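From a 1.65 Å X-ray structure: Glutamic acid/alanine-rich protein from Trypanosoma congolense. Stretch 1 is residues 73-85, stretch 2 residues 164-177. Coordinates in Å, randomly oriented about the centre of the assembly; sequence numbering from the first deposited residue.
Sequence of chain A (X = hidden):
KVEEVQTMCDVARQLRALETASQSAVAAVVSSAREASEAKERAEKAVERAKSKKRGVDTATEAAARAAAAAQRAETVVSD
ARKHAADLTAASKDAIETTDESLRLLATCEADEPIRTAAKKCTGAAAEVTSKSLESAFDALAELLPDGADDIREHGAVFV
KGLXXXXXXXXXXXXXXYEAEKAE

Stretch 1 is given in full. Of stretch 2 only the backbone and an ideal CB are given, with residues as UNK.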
ATOM      1  N   ARG A  73     -13.786 -13.096  -4.568  1.00 15.86           N
ATOM      2  CA  ARG A  73     -12.834 -12.161  -5.166  1.00 16.07           C
ATOM      3  C   ARG A  73     -12.091 -11.346  -4.081  1.00 16.20           C
ATOM      4  O   ARG A  73     -10.880 -11.129  -4.149  1.00 16.43           O
ATOM      5  CB  ARG A  73     -13.533 -11.237  -6.172  1.00 18.39           C
ATOM      6  CG  ARG A  73     -14.010 -11.945  -7.464  1.00 19.60           C
ATOM      7  CD  ARG A  73     -14.381 -10.920  -8.540  1.00 22.84           C
ATOM      8  NE  ARG A  73     -15.551 -10.131  -8.146  1.00 22.35           N
ATOM      9  CZ  ARG A  73     -16.814 -10.533  -8.306  1.00 19.86           C
ATOM     10  NH1 ARG A  73     -17.078 -11.741  -8.803  1.00 20.72           N
ATOM     11  NH2 ARG A  73     -17.806  -9.784  -7.854  1.00 28.17           N
ATOM     12  N   ALA A  74     -12.835 -10.880  -3.097  1.00 16.45           N
ATOM     13  CA  ALA A  74     -12.235 -10.158  -1.975  1.00 15.84           C
ATOM     14  C   ALA A  74     -11.223 -11.017  -1.262  1.00 17.81           C
ATOM     15  O   ALA A  74     -10.136 -10.522  -0.945  1.00 18.58           O
ATOM     16  CB  ALA A  74     -13.332  -9.621  -0.968  1.00 15.73           C
ATOM     17  N   GLU A  75     -11.545 -12.296  -1.042  1.00 16.94           N
ATOM     18  CA  GLU A  75     -10.634 -13.189  -0.303  1.00 19.13           C
ATOM     19  C   GLU A  75      -9.328 -13.450  -1.066  1.00 19.05           C
ATOM     20  O   GLU A  75      -8.249 -13.492  -0.454  1.00 17.99           O
ATOM     21  CB  GLU A  75     -11.300 -14.516   0.091  1.00 18.81           C
ATOM     22  CG  GLU A  75     -12.414 -14.367   1.144  1.00 25.89           C
ATOM     23  CD  GLU A  75     -11.921 -13.793   2.500  1.00 30.48           C
ATOM     24  OE1 GLU A  75     -10.698 -13.812   2.778  1.00 29.61           O
ATOM     25  OE2 GLU A  75     -12.773 -13.369   3.308  1.00 32.44           O
ATOM     26  N   THR A  76      -9.420 -13.444  -2.396  1.00 17.63           N
ATOM     27  CA  THR A  76      -8.239 -13.619  -3.215  1.00 18.88           C
ATOM     28  C   THR A  76      -7.321 -12.408  -3.021  1.00 18.61           C
ATOM     29  O   THR A  76      -6.101 -12.525  -2.986  1.00 18.93           O
ATOM     30  CB  THR A  76      -8.651 -13.789  -4.683  1.00 19.61           C
ATOM     31  OG1 THR A  76      -9.407 -15.006  -4.792  1.00 25.12           O
ATOM     32  CG2 THR A  76      -7.413 -13.874  -5.599  1.00 22.27           C
ATOM     33  N   VAL A  77      -7.919 -11.224  -2.925  1.00 17.90           N
ATOM     34  CA  VAL A  77      -7.122 -10.015  -2.744  1.00 16.34           C
ATOM     35  C   VAL A  77      -6.357 -10.030  -1.426  1.00 15.44           C
ATOM     36  O   VAL A  77      -5.232  -9.547  -1.366  1.00 16.74           O
ATOM     37  CB  VAL A  77      -7.942  -8.728  -2.848  1.00 16.57           C
ATOM     38  CG1 VAL A  77      -7.036  -7.488  -2.852  1.00 18.37           C
ATOM     39  CG2 VAL A  77      -8.841  -8.730  -4.096  1.00 14.69           C
ATOM     40  N   VAL A  78      -6.938 -10.607  -0.371  1.00 14.90           N
ATOM     41  CA  VAL A  78      -6.238 -10.668   0.914  1.00 15.46           C
ATOM     42  C   VAL A  78      -4.906 -11.400   0.718  1.00 15.74           C
ATOM     43  O   VAL A  78      -3.869 -10.959   1.198  1.00 16.56           O
ATOM     44  CB  VAL A  78      -7.087 -11.390   1.984  1.00 16.47           C
ATOM     45  CG1 VAL A  78      -6.257 -11.645   3.249  1.00 18.24           C
ATOM     46  CG2 VAL A  78      -8.308 -10.549   2.313  1.00 15.81           C
ATOM     47  N   SER A  79      -4.966 -12.520   0.018  1.00 15.69           N
ATOM     48  CA  SER A  79      -3.782 -13.339  -0.227  1.00 15.74           C
ATOM     49  C   SER A  79      -2.739 -12.542  -1.039  1.00 16.10           C
ATOM     50  O   SER A  79      -1.572 -12.449  -0.651  1.00 16.76           O
ATOM     51  CB  SER A  79      -4.182 -14.619  -0.962  1.00 18.74           C
ATOM     52  OG  SER A  79      -3.044 -15.347  -1.385  1.00 28.71           O
ATOM     53  N   ASP A  80      -3.206 -11.859  -2.081  1.00 14.94           N
ATOM     54  CA  ASP A  80      -2.328 -11.048  -2.937  1.00 15.84           C
ATOM     55  C   ASP A  80      -1.722  -9.862  -2.156  1.00 14.89           C
ATOM     56  O   ASP A  80      -0.535  -9.569  -2.264  1.00 17.06           O
ATOM     57  CB  ASP A  80      -3.145 -10.486  -4.125  1.00 14.42           C
ATOM     58  CG  ASP A  80      -3.413 -11.507  -5.229  1.00 20.15           C
ATOM     59  OD1 ASP A  80      -2.772 -12.577  -5.284  1.00 22.64           O
ATOM     60  OD2 ASP A  80      -4.319 -11.236  -6.047  1.00 20.71           O
ATOM     61  N   ALA A  81      -2.556  -9.169  -1.382  1.00 14.27           N
ATOM     62  CA  ALA A  81      -2.115  -8.028  -0.593  1.00 14.59           C
ATOM     63  C   ALA A  81      -0.975  -8.398   0.382  1.00 15.92           C
ATOM     64  O   ALA A  81       0.026  -7.662   0.479  1.00 14.04           O
ATOM     65  CB  ALA A  81      -3.302  -7.405   0.133  1.00 16.21           C
ATOM     66  N   ARG A  82      -1.118  -9.529   1.094  1.00 15.95           N
ATOM     67  CA  ARG A  82      -0.108  -9.944   2.089  1.00 15.96           C
ATOM     68  C   ARG A  82       1.227 -10.228   1.383  1.00 15.79           C
ATOM     69  O   ARG A  82       2.312  -9.901   1.888  1.00 15.38           O
ATOM     70  CB  ARG A  82      -0.578 -11.213   2.821  1.00 16.39           C
ATOM     71  CG  ARG A  82      -1.644 -10.896   3.852  1.00 19.52           C
ATOM     72  CD  ARG A  82      -2.366 -12.155   4.284  1.00 21.09           C
ATOM     73  NE  ARG A  82      -3.154 -11.866   5.481  1.00 25.84           N
ATOM     74  CZ  ARG A  82      -4.152 -12.615   5.930  1.00 27.11           C
ATOM     75  NH1 ARG A  82      -4.480 -13.748   5.324  1.00 29.59           N
ATOM     76  NH2 ARG A  82      -4.824 -12.219   7.004  1.00 29.18           N
ATOM     77  N   LYS A  83       1.136 -10.750   0.181  1.00 15.03           N
ATOM     78  CA  LYS A  83       2.340 -11.052  -0.603  1.00 14.46           C
ATOM     79  C   LYS A  83       2.964  -9.752  -1.081  1.00 14.95           C
ATOM     80  O   LYS A  83       4.174  -9.563  -0.996  1.00 15.94           O
ATOM     81  CB  LYS A  83       1.986 -11.923  -1.794  1.00 13.58           C
ATOM     82  CG  LYS A  83       1.623 -13.375  -1.432  1.00 12.79           C
ATOM     83  CD  LYS A  83       1.085 -14.107  -2.671  1.00 15.05           C
ATOM     84  CE  LYS A  83       0.644 -15.544  -2.355  1.00 11.66           C
ATOM     85  NZ  LYS A  83       0.088 -16.209  -3.615  1.00 14.69           N
ATOM     86  N   HIS A  84       2.141  -8.866  -1.629  1.00 14.92           N
ATOM     87  CA  HIS A  84       2.637  -7.566  -2.094  1.00 14.98           C
ATOM     88  C   HIS A  84       3.270  -6.751  -0.979  1.00 15.21           C
ATOM     89  O   HIS A  84       4.294  -6.137  -1.166  1.00 13.00           O
ATOM     90  CB  HIS A  84       1.527  -6.779  -2.756  1.00 14.31           C
ATOM     91  CG  HIS A  84       0.977  -7.443  -3.979  1.00 16.85           C
ATOM     92  ND1 HIS A  84      -0.295  -7.205  -4.451  1.00 14.01           N
ATOM     93  CD2 HIS A  84       1.530  -8.343  -4.822  1.00 18.70           C
ATOM     94  CE1 HIS A  84      -0.481  -7.888  -5.565  1.00 14.25           C
ATOM     95  NE2 HIS A  84       0.598  -8.619  -5.790  1.00 20.96           N
ATOM     96  N   ALA A  85       2.692  -6.831   0.204  1.00 13.10           N
ATOM     97  CA  ALA A  85       3.213  -6.083   1.340  1.00 13.28           C
ATOM     98  C   ALA A  85       4.575  -6.644   1.765  1.00 14.48           C
ATOM     99  O   ALA A  85       5.510  -5.866   2.035  1.00 15.57           O
ATOM    100  CB  ALA A  85       2.216  -6.169   2.488  1.00 15.16           C
ATOM    101  N   UNK A 164       2.080   0.891  -5.824  1.00 19.93           N
ATOM    102  CA  UNK A 164       0.932   0.876  -6.746  1.00 19.77           C
ATOM    103  C   UNK A 164       0.155  -0.459  -6.674  1.00 19.81           C
ATOM    104  O   UNK A 164      -1.093  -0.478  -6.787  1.00 18.63           O
ATOM    105  CB  UNK A 164       1.412   1.121  -8.178  1.00 19.77           C
ATOM    106  N   UNK A 165       0.886  -1.562  -6.543  1.00 15.16           N
ATOM    107  CA  UNK A 165       0.241  -2.899  -6.430  1.00 17.53           C
ATOM    108  C   UNK A 165      -0.652  -2.906  -5.224  1.00 16.28           C
ATOM    109  O   UNK A 165      -1.769  -3.419  -5.293  1.00 17.04           O
ATOM    110  CB  UNK A 165       1.273  -4.024  -6.327  1.00 17.53           C
ATOM    111  N   UNK A 166      -0.140  -2.405  -4.086  1.00 14.39           N
ATOM    112  CA  UNK A 166      -0.948  -2.465  -2.852  1.00 14.32           C
ATOM    113  C   UNK A 166      -2.133  -1.511  -2.962  1.00 15.18           C
ATOM    114  O   UNK A 166      -3.238  -1.815  -2.500  1.00 15.17           O
ATOM    115  CB  UNK A 166      -0.101  -2.118  -1.626  1.00 14.32           C
ATOM    116  N   UNK A 167      -1.926  -0.383  -3.645  1.00 15.70           N
ATOM    117  CA  UNK A 167      -3.020   0.585  -3.864  1.00 17.48           C
ATOM    118  C   UNK A 167      -4.076  -0.046  -4.753  1.00 16.02           C
ATOM    119  O   UNK A 167      -5.265   0.109  -4.494  1.00 18.64           O
ATOM    120  CB  UNK A 167      -2.500   1.880  -4.492  1.00 17.48           C
ATOM    121  N   UNK A 168      -3.644  -0.816  -5.749  1.00 16.56           N
ATOM    122  CA  UNK A 168      -4.613  -1.524  -6.612  1.00 16.64           C
ATOM    123  C   UNK A 168      -5.311  -2.599  -5.799  1.00 14.93           C
ATOM    124  O   UNK A 168      -6.518  -2.788  -5.893  1.00 17.09           O
ATOM    125  CB  UNK A 168      -3.926  -2.141  -7.832  1.00 16.64           C
ATOM    126  N   UNK A 169      -4.557  -3.295  -4.960  1.00 14.14           N
ATOM    127  CA  UNK A 169      -5.189  -4.280  -4.084  1.00 14.25           C
ATOM    128  C   UNK A 169      -6.324  -3.662  -3.238  1.00 14.23           C
ATOM    129  O   UNK A 169      -7.439  -4.225  -3.179  1.00 16.24           O
ATOM    130  CB  UNK A 169      -4.136  -4.904  -3.167  1.00 14.25           C
ATOM    131  N   UNK A 170      -6.053  -2.520  -2.598  1.00 13.88           N
ATOM    132  CA  UNK A 170      -7.054  -1.798  -1.815  1.00 14.47           C
ATOM    133  C   UNK A 170      -8.314  -1.491  -2.649  1.00 14.90           C
ATOM    134  O   UNK A 170      -9.419  -1.900  -2.268  1.00 13.24           O
ATOM    135  CB  UNK A 170      -6.454  -0.499  -1.273  1.00 14.47           C
ATOM    136  N   UNK A 171      -8.115  -0.928  -3.842  1.00 17.03           N
ATOM    137  CA  UNK A 171      -9.239  -0.652  -4.726  1.00 16.84           C
ATOM    138  C   UNK A 171     -10.032  -1.927  -5.086  1.00 16.57           C
ATOM    139  O   UNK A 171     -11.288  -1.917  -5.103  1.00 15.90           O
ATOM    140  CB  UNK A 171      -8.732   0.024  -6.001  1.00 16.84           C
ATOM    141  N   UNK A 172      -9.308  -2.954  -5.521  1.00 16.64           N
ATOM    142  CA  UNK A 172      -9.915  -4.207  -5.977  1.00 16.97           C
ATOM    143  C   UNK A 172     -10.754  -4.875  -4.878  1.00 16.72           C
ATOM    144  O   UNK A 172     -11.908  -5.271  -5.116  1.00 15.71           O
ATOM    145  CB  UNK A 172      -8.826  -5.170  -6.454  1.00 16.97           C
ATOM    146  N   UNK A 173     -10.240  -4.851  -3.658  1.00 15.30           N
ATOM    147  CA  UNK A 173     -10.983  -5.421  -2.550  1.00 17.64           C
ATOM    148  C   UNK A 173     -12.168  -4.538  -2.133  1.00 17.27           C
ATOM    149  O   UNK A 173     -13.222  -5.057  -1.716  1.00 17.68           O
ATOM    150  CB  UNK A 173     -10.047  -5.640  -1.359  1.00 17.64           C
ATOM    151  N   UNK A 174     -12.027  -3.218  -2.311  1.00 17.17           N
ATOM    152  CA  UNK A 174     -13.104  -2.276  -1.986  1.00 16.96           C
ATOM    153  C   UNK A 174     -14.227  -2.449  -2.993  1.00 16.49           C
ATOM    154  O   UNK A 174     -15.407  -2.435  -2.624  1.00 16.95           O
ATOM    155  CB  UNK A 174     -12.599  -0.832  -1.982  1.00 16.96           C
ATOM    156  N   UNK A 175     -13.863  -2.692  -4.248  1.00 15.75           N
ATOM    157  CA  UNK A 175     -14.877  -2.933  -5.312  1.00 16.77           C
ATOM    158  C   UNK A 175     -15.621  -4.228  -5.051  1.00 15.49           C
ATOM    159  O   UNK A 175     -16.842  -4.302  -5.229  1.00 15.97           O
ATOM    160  CB  UNK A 175     -14.223  -2.984  -6.694  1.00 16.77           C
ATOM    161  N   UNK A 176     -14.902  -5.223  -4.553  1.00 14.06           N
ATOM    162  CA  UNK A 176     -15.501  -6.514  -4.282  1.00 16.60           C
ATOM    163  C   UNK A 176     -16.500  -6.400  -3.126  1.00 15.61           C
ATOM    164  O   UNK A 176     -17.594  -6.922  -3.216  1.00 14.49           O
ATOM    165  CB  UNK A 176     -14.420  -7.549  -3.964  1.00 16.60           C
ATOM    166  N   UNK A 177     -16.087  -5.779  -2.025  1.00 17.76           N
ATOM    167  CA  UNK A 177     -17.042  -5.419  -0.937  1.00 16.66           C
ATOM    168  C   UNK A 177     -18.268  -4.647  -1.424  1.00 16.76           C
ATOM    169  O   UNK A 177     -19.405  -4.993  -1.063  1.00 18.40           O
ATOM    170  CB  UNK A 177     -16.326  -4.579   0.123  1.00 16.66           C
TER

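The two helices run nearly antiparallel, at 161°, and their axes approach to 8.6 Å.

Position 164 has nothing of stretch 1 within 5.5 Å of its CB. Most helix-compatible side chains would suit, polar ones included. It is Lys-164, extended and out of reach.

Position 165 points toward stretch 1. Its ideal CB lies 4.0 Å from His-84 ND1, above the imidazole. A small side chain fits well; a larger one could also run along the ring. The residue is Ser-165. Ser-165 CB packs over one face of the His-84 ring, 4.2 Å from its centroid, as a CH-pi contact. Its OG is hydrogen-bonded elsewhere in the structure.

Position 166 points sideways, with its ideal CB 5.1 Å from His-84 CB. Ala-81, His-84 and Ala-85 offer an apolar surface that a longer aliphatic side chain could reach. It is Leu-166, rotamer m, t. Its end comes nearer than its CB: CD2 lies 3.8 Å from His-84 CB, 4.1 Å from Ala-85 CB and 3.5 Å from Ala-81 O.

Positions 167 and 168 find no partner in stretch 1, so polar residues are as suitable as any. Glu-167 has both carboxylate oxygens hydrogen-bonded elsewhere in the structure. Asp-168 forms a salt bridge within its own helix, from OD1 to NH2 of residue 171 at 3.0 Å; the hydrogen bond there is weak.

Position 169 points toward stretch 1. Its ideal CB is 3.9 Å from Val-77 CG1, 4.2 Å from Ala-81 CB and 4.7 Å from His-84 ND1. The hole is small, but the imidazole offers a possible donor. Alanine or serine would fit; a short acceptor such as aspartate or asparagine could also use the nitrogen. It is Asp-169, a knob among Val-77, Asp-80, Ala-81 and His-84. His-84 ND1 donates to Asp-169 OD2 at 2.6 Å.

Positions 170 and 171 point away and leave the choice wide. Val-170 makes no contact with stretch 1. Arg-171 supplies the salt bridge to Asp-168.

Position 172 points sideways, 4.3 Å from Val-77 CG2 at its ideal CB. Small or medium side chains with a methyl would suit. Thr-172 places CG2 3.6 Å from Val-77 CG2, while OG1 donates to Asp-168 O at 2.9 Å.

Position 173 is tight: its CA is 4.9 Å from Ala-74 CA. The smallest residues are favoured. Ala-173 sets its CB 3.8 Å from Val-77 CG1.

Positions 174 and 175 have no neighbour in stretch 1, so almost any helix former would do. The residues are Gly-174, with room for a CB, and Glu-175, out of reach.

Position 176 points toward stretch 1, its ideal CB 3.8 Å from Ala-74 N, so a small residue suits. Ala-176 packs CB to CB with Ala-74 at 3.8 Å.

Position 177 points sideways with nothing of stretch 1 near its CB, so many side chains would suit. Lys-177 leads away, and its NZ is hydrogen-bonded elsewhere in the structure.

Stretch 2, residues 164-177: KSLEDDVRTAGEAK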
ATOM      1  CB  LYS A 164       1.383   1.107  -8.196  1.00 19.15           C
ATOM      2  CG  LYS A 164       1.693   2.564  -8.497  1.00 24.49           C
ATOM      3  CD  LYS A 164       2.094   2.721  -9.941  1.00 27.82           C
ATOM      4  CE  LYS A 164       2.141   4.196 -10.333  1.00 31.93           C
ATOM      5  NZ  LYS A 164       2.762   4.403 -11.674  1.00 33.04           N
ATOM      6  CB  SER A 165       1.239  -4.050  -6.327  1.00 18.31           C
ATOM      7  OG  SER A 165       1.892  -4.271  -7.560  1.00 24.89           O
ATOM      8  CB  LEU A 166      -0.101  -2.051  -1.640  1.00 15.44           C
ATOM      9  CG  LEU A 166       0.817  -3.165  -1.180  1.00 16.53           C
ATOM     10  CD1 LEU A 166       1.951  -2.586  -0.318  1.00 17.76           C
ATOM     11  CD2 LEU A 166      -0.020  -4.240  -0.416  1.00 17.44           C
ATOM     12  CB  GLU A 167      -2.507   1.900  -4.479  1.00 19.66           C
ATOM     13  CG  GLU A 167      -1.756   2.778  -3.479  1.00 17.06           C
ATOM     14  CD  GLU A 167      -0.829   3.784  -4.156  1.00 19.62           C
ATOM     15  OE1 GLU A 167      -0.737   3.785  -5.407  1.00 18.02           O
ATOM     16  OE2 GLU A 167      -0.187   4.561  -3.415  1.00 19.90           O
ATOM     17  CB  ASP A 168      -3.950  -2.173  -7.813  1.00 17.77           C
ATOM     18  CG  ASP A 168      -4.968  -2.712  -8.819  1.00 25.79           C
ATOM     19  OD1 ASP A 168      -5.816  -1.924  -9.302  1.00 33.17           O
ATOM     20  OD2 ASP A 168      -4.962  -3.930  -9.075  1.00 32.50           O
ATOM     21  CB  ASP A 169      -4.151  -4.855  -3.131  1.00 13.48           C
ATOM     22  CG  ASP A 169      -3.141  -5.711  -3.801  1.00 17.72           C
ATOM     23  OD1 ASP A 169      -3.391  -6.214  -4.921  1.00 20.44           O
ATOM     24  OD2 ASP A 169      -2.134  -5.943  -3.128  1.00 17.97           O
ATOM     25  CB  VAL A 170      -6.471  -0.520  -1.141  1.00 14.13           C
ATOM     26  CG1 VAL A 170      -7.567   0.348  -0.529  1.00 15.83           C
ATOM     27  CG2 VAL A 170      -5.422  -0.943  -0.054  1.00 14.21           C
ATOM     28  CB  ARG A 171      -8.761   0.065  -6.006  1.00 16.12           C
ATOM     29  CG  ARG A 171      -8.310   1.515  -5.742  1.00 19.07           C
ATOM     30  CD  ARG A 171      -8.058   2.278  -7.059  1.00 20.53           C
ATOM     31  NE  ARG A 171      -7.179   1.567  -7.976  1.00 24.27           N
ATOM     32  CZ  ARG A 171      -5.854   1.702  -8.036  1.00 23.42           C
ATOM     33  NH1 ARG A 171      -5.212   2.560  -7.237  1.00 18.52           N
ATOM     34  NH2 ARG A 171      -5.177   0.996  -8.941  1.00 25.99           N
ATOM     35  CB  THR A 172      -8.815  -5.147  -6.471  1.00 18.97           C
ATOM     36  OG1 THR A 172      -8.160  -4.519  -7.584  1.00 18.18           O
ATOM     37  CG2 THR A 172      -9.364  -6.494  -6.899  1.00 15.67           C
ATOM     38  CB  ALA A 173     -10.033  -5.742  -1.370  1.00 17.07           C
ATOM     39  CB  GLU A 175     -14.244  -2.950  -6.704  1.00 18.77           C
ATOM     40  CG  GLU A 175     -15.164  -3.511  -7.835  1.00 17.48           C
ATOM     41  CD  GLU A 175     -16.362  -2.612  -8.160  1.00 23.11           C
ATOM     42  OE1 GLU A 175     -16.443  -1.454  -7.661  1.00 21.90           O
ATOM     43  OE2 GLU A 175     -17.237  -3.076  -8.942  1.00 24.59           O
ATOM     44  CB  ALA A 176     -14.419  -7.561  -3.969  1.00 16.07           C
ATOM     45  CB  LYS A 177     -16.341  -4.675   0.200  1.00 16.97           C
ATOM     46  CG  LYS A 177     -17.260  -3.911   1.167  1.00 22.05           C
ATOM     47  CD  LYS A 177     -16.412  -3.097   2.141  1.00 28.17           C
ATOM     48  CE  LYS A 177     -15.781  -1.853   1.485  1.00 35.68           C
ATOM     49  NZ  LYS A 177     -14.516  -1.441   2.179  1.00 37.66           N
TER
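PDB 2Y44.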